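Local atomic coordinates of glutaredoxin (Methanosarcina acetivorans, PDB entry 5CAX), a protein that probably acts as a glutaredoxin-like thiol-disulfide oxidoreductase, reducing protein disulfides with electrons from coenzyme M. Residues K6-K10 / K21-Y25. Sequence-based numbering, arbitrary orientation.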
ATOM      1  N   LYS A   6      -7.968  -7.662   1.122  1.00109.53           N
ATOM      2  CA  LYS A   6      -9.373  -7.770   0.760  1.00106.76           C
ATOM      3  C   LYS A   6     -10.151  -7.735   2.061  1.00100.17           C
ATOM      4  O   LYS A   6     -10.472  -8.765   2.629  1.00 99.23           O
ATOM      5  CB  LYS A   6      -9.624  -9.057  -0.014  1.00105.53           C
ATOM      6  CG  LYS A   6     -11.040  -9.278  -0.492  1.00103.45           C
ATOM      7  CD  LYS A   6     -11.117  -8.888  -1.960  1.00103.68           C
ATOM      8  CE  LYS A   6     -11.051  -7.377  -2.129  1.00103.94           C
ATOM      9  NZ  LYS A   6      -9.684  -6.771  -2.290  1.00104.28           N
ATOM     10  N   ASP A   7     -10.474  -6.541   2.525  1.00 65.16           N
ATOM     11  CA  ASP A   7     -10.651  -5.401   1.671  1.00 62.83           C
ATOM     12  C   ASP A   7      -9.370  -4.636   1.339  1.00 62.50           C
ATOM     13  O   ASP A   7      -8.292  -4.856   1.887  1.00 52.76           O
ATOM     14  CB  ASP A   7     -11.666  -4.448   2.331  1.00 58.04           C
ATOM     15  CG  ASP A   7     -13.047  -4.538   1.707  1.00 56.40           C
ATOM     16  OD1 ASP A   7     -13.899  -5.322   2.174  1.00 54.30           O
ATOM     17  OD2 ASP A   7     -13.289  -3.818   0.727  1.00 56.15           O
ATOM     18  N   THR A   8      -9.507  -3.835   0.300  1.00 62.52           N
ATOM     19  CA  THR A   8      -8.540  -2.814  -0.003  1.00 57.65           C
ATOM     20  C   THR A   8      -8.891  -1.578   0.854  1.00 52.92           C
ATOM     21  O   THR A   8      -8.590  -0.462   0.459  1.00 49.53           O
ATOM     22  CB  THR A   8      -8.472  -2.522  -1.539  1.00 64.76           C
ATOM     23  OG1 THR A   8      -9.786  -2.371  -2.086  1.00 50.98           O
ATOM     24  CG2 THR A   8      -7.838  -3.692  -2.245  1.00 69.95           C
ATOM     25  N   ASP A   9      -9.570  -1.768   1.995  1.00 60.04           N
ATOM     26  CA  ASP A   9      -9.751  -0.636   2.930  1.00 58.23           C
ATOM     27  C   ASP A   9      -8.925  -0.608   4.242  1.00 57.78           C
ATOM     28  O   ASP A   9      -8.626  -1.645   4.822  1.00 59.68           O
ATOM     29  CB  ASP A   9     -11.214  -0.544   3.385  1.00 57.88           C
ATOM     30  CG  ASP A   9     -12.179  -0.239   2.268  1.00 59.30           C
ATOM     31  OD1 ASP A   9     -12.535  -1.171   1.504  1.00 63.31           O
ATOM     32  OD2 ASP A   9     -12.555   0.952   2.137  1.00 57.38           O
ATOM     33  N   LYS A  10      -8.650   0.590   4.757  1.00 60.76           N
ATOM     34  CA  LYS A  10      -8.280   0.773   6.173  1.00 63.42           C
ATOM     35  C   LYS A  10      -8.220   2.220   6.577  1.00 62.39           C
ATOM     36  O   LYS A  10      -9.231   2.769   6.955  1.00 62.28           O
ATOM     37  CB  LYS A  10      -6.939   0.130   6.578  1.00 68.19           C
ATOM     38  CG  LYS A  10      -6.679   0.212   8.136  1.00 88.36           C
ATOM     39  CD  LYS A  10      -5.362  -0.413   8.620  1.00 88.87           C
ATOM     40  CE  LYS A  10      -4.886   0.177   9.955  1.00 87.24           C
ATOM     41  NZ  LYS A  10      -5.730  -0.154  11.139  1.00 85.11           N
ATOM     42  N   LYS A  21      -6.469   4.055  -8.354  1.00 49.66           N
ATOM     43  CA  LYS A  21      -6.640   3.317  -7.112  1.00 49.37           C
ATOM     44  C   LYS A  21      -5.276   2.888  -6.546  1.00 48.01           C
ATOM     45  O   LYS A  21      -4.516   2.127  -7.163  1.00 47.74           O
ATOM     46  CB  LYS A  21      -7.556   2.107  -7.350  1.00 49.71           C
ATOM     47  CG  LYS A  21      -8.082   1.440  -6.107  1.00 49.55           C
ATOM     48  CD  LYS A  21      -9.141   0.439  -6.491  1.00 50.35           C
ATOM     49  CE  LYS A  21      -9.613  -0.345  -5.311  1.00 50.42           C
ATOM     50  NZ  LYS A  21     -10.609  -1.326  -5.717  1.00 51.55           N
ATOM     51  N   ILE A  22      -4.941   3.450  -5.396  1.00 51.79           N
ATOM     52  CA  ILE A  22      -3.650   3.209  -4.797  1.00 52.03           C
ATOM     53  C   ILE A  22      -3.907   2.685  -3.395  1.00 53.85           C
ATOM     54  O   ILE A  22      -4.486   3.390  -2.568  1.00 55.67           O
ATOM     55  CB  ILE A  22      -2.779   4.466  -4.718  1.00 50.92           C
ATOM     56  CG1 ILE A  22      -2.900   5.300  -5.994  1.00 51.22           C
ATOM     57  CG2 ILE A  22      -1.353   4.074  -4.369  1.00 50.47           C
ATOM     58  CD1 ILE A  22      -2.227   6.642  -5.928  1.00 51.62           C
ATOM     59  N   VAL A  23      -3.486   1.448  -3.138  1.00 55.08           N
ATOM     60  CA  VAL A  23      -3.646   0.844  -1.828  1.00 55.95           C
ATOM     61  C   VAL A  23      -2.320   0.269  -1.339  1.00 56.17           C
ATOM     62  O   VAL A  23      -1.746  -0.612  -1.976  1.00 57.54           O
ATOM     63  CB  VAL A  23      -4.744  -0.262  -1.854  1.00 53.36           C
ATOM     64  CG1 VAL A  23      -4.996  -0.784  -0.459  1.00 53.83           C
ATOM     65  CG2 VAL A  23      -6.017   0.275  -2.491  1.00 53.96           C
ATOM     66  N   MET A  24      -1.824   0.769  -0.212  1.00 58.28           N
ATOM     67  CA  MET A  24      -0.586   0.234   0.345  1.00 54.17           C
ATOM     68  C   MET A  24      -0.808  -0.681   1.542  1.00 57.61           C
ATOM     69  O   MET A  24      -1.473  -0.308   2.511  1.00 55.56           O
ATOM     70  CB  MET A  24       0.352   1.367   0.748  1.00 56.69           C
ATOM     71  CG  MET A  24       1.771   0.908   1.126  1.00 56.45           C
ATOM     72  SD  MET A  24       2.523   2.016   2.338  1.00 59.77           S
ATOM     73  CE  MET A  24       1.690   1.519   3.858  1.00 56.90           C
ATOM     74  N   TYR A  25      -0.240  -1.881   1.469  1.00 56.47           N
ATOM     75  CA  TYR A  25      -0.260  -2.793   2.595  1.00 57.31           C
ATOM     76  C   TYR A  25       1.075  -2.735   3.287  1.00 59.41           C
ATOM     77  O   TYR A  25       2.118  -2.889   2.649  1.00 60.18           O
ATOM     78  CB  TYR A  25      -0.593  -4.214   2.142  1.00 58.13           C
ATOM     79  CG  TYR A  25      -1.983  -4.346   1.543  1.00 59.87           C
ATOM     80  CD1 TYR A  25      -3.032  -4.887   2.281  1.00 61.27           C
ATOM     81  CD2 TYR A  25      -2.247  -3.925   0.242  1.00 61.00           C
ATOM     82  CE1 TYR A  25      -4.311  -5.011   1.739  1.00 62.34           C
ATOM     83  CE2 TYR A  25      -3.525  -4.041  -0.315  1.00 61.38           C
ATOM     84  CZ  TYR A  25      -4.550  -4.581   0.438  1.00 62.66           C
ATOM     85  OH  TYR A  25      -5.813  -4.690  -0.112  1.00 63.82           O
TER
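Residues 6-10, an irregular N-terminal run with a cis peptide bond before Asp-7, pass over one face of strand residues 22-25 without pairing with it; the backbones come nearest at Thr-8 and Val-23, whose CA atoms are 6.4 Å apart. Lys-21, Val-23 and Tyr-25 alternate with Ile-22 and Met-24, so only the odd-numbered side chains meet the loop. Thr-8 fits among all three: its CB lies 3.8 Å from CG2 of Val-23, its CG2 3.1 Å from OH of Tyr-25, and its OG1 3.8 Å from CE in the extended chain of Lys-21, whose ammonium group forms a salt bridge with Asp-83. Tyr-25 OH donates the single hydrogen bond between the segments, to O of Asp-7 (3.2 Å). Gln-66 of helix 57-70 touches Thr-8 and Tyr-25, extending this cover. Strand 22-26 lies between 48-51 and 78-81 in the four-stranded mixed sheet of the thioredoxin fold, in which glutaredoxins are built; the loop packs on one face of this inner strand.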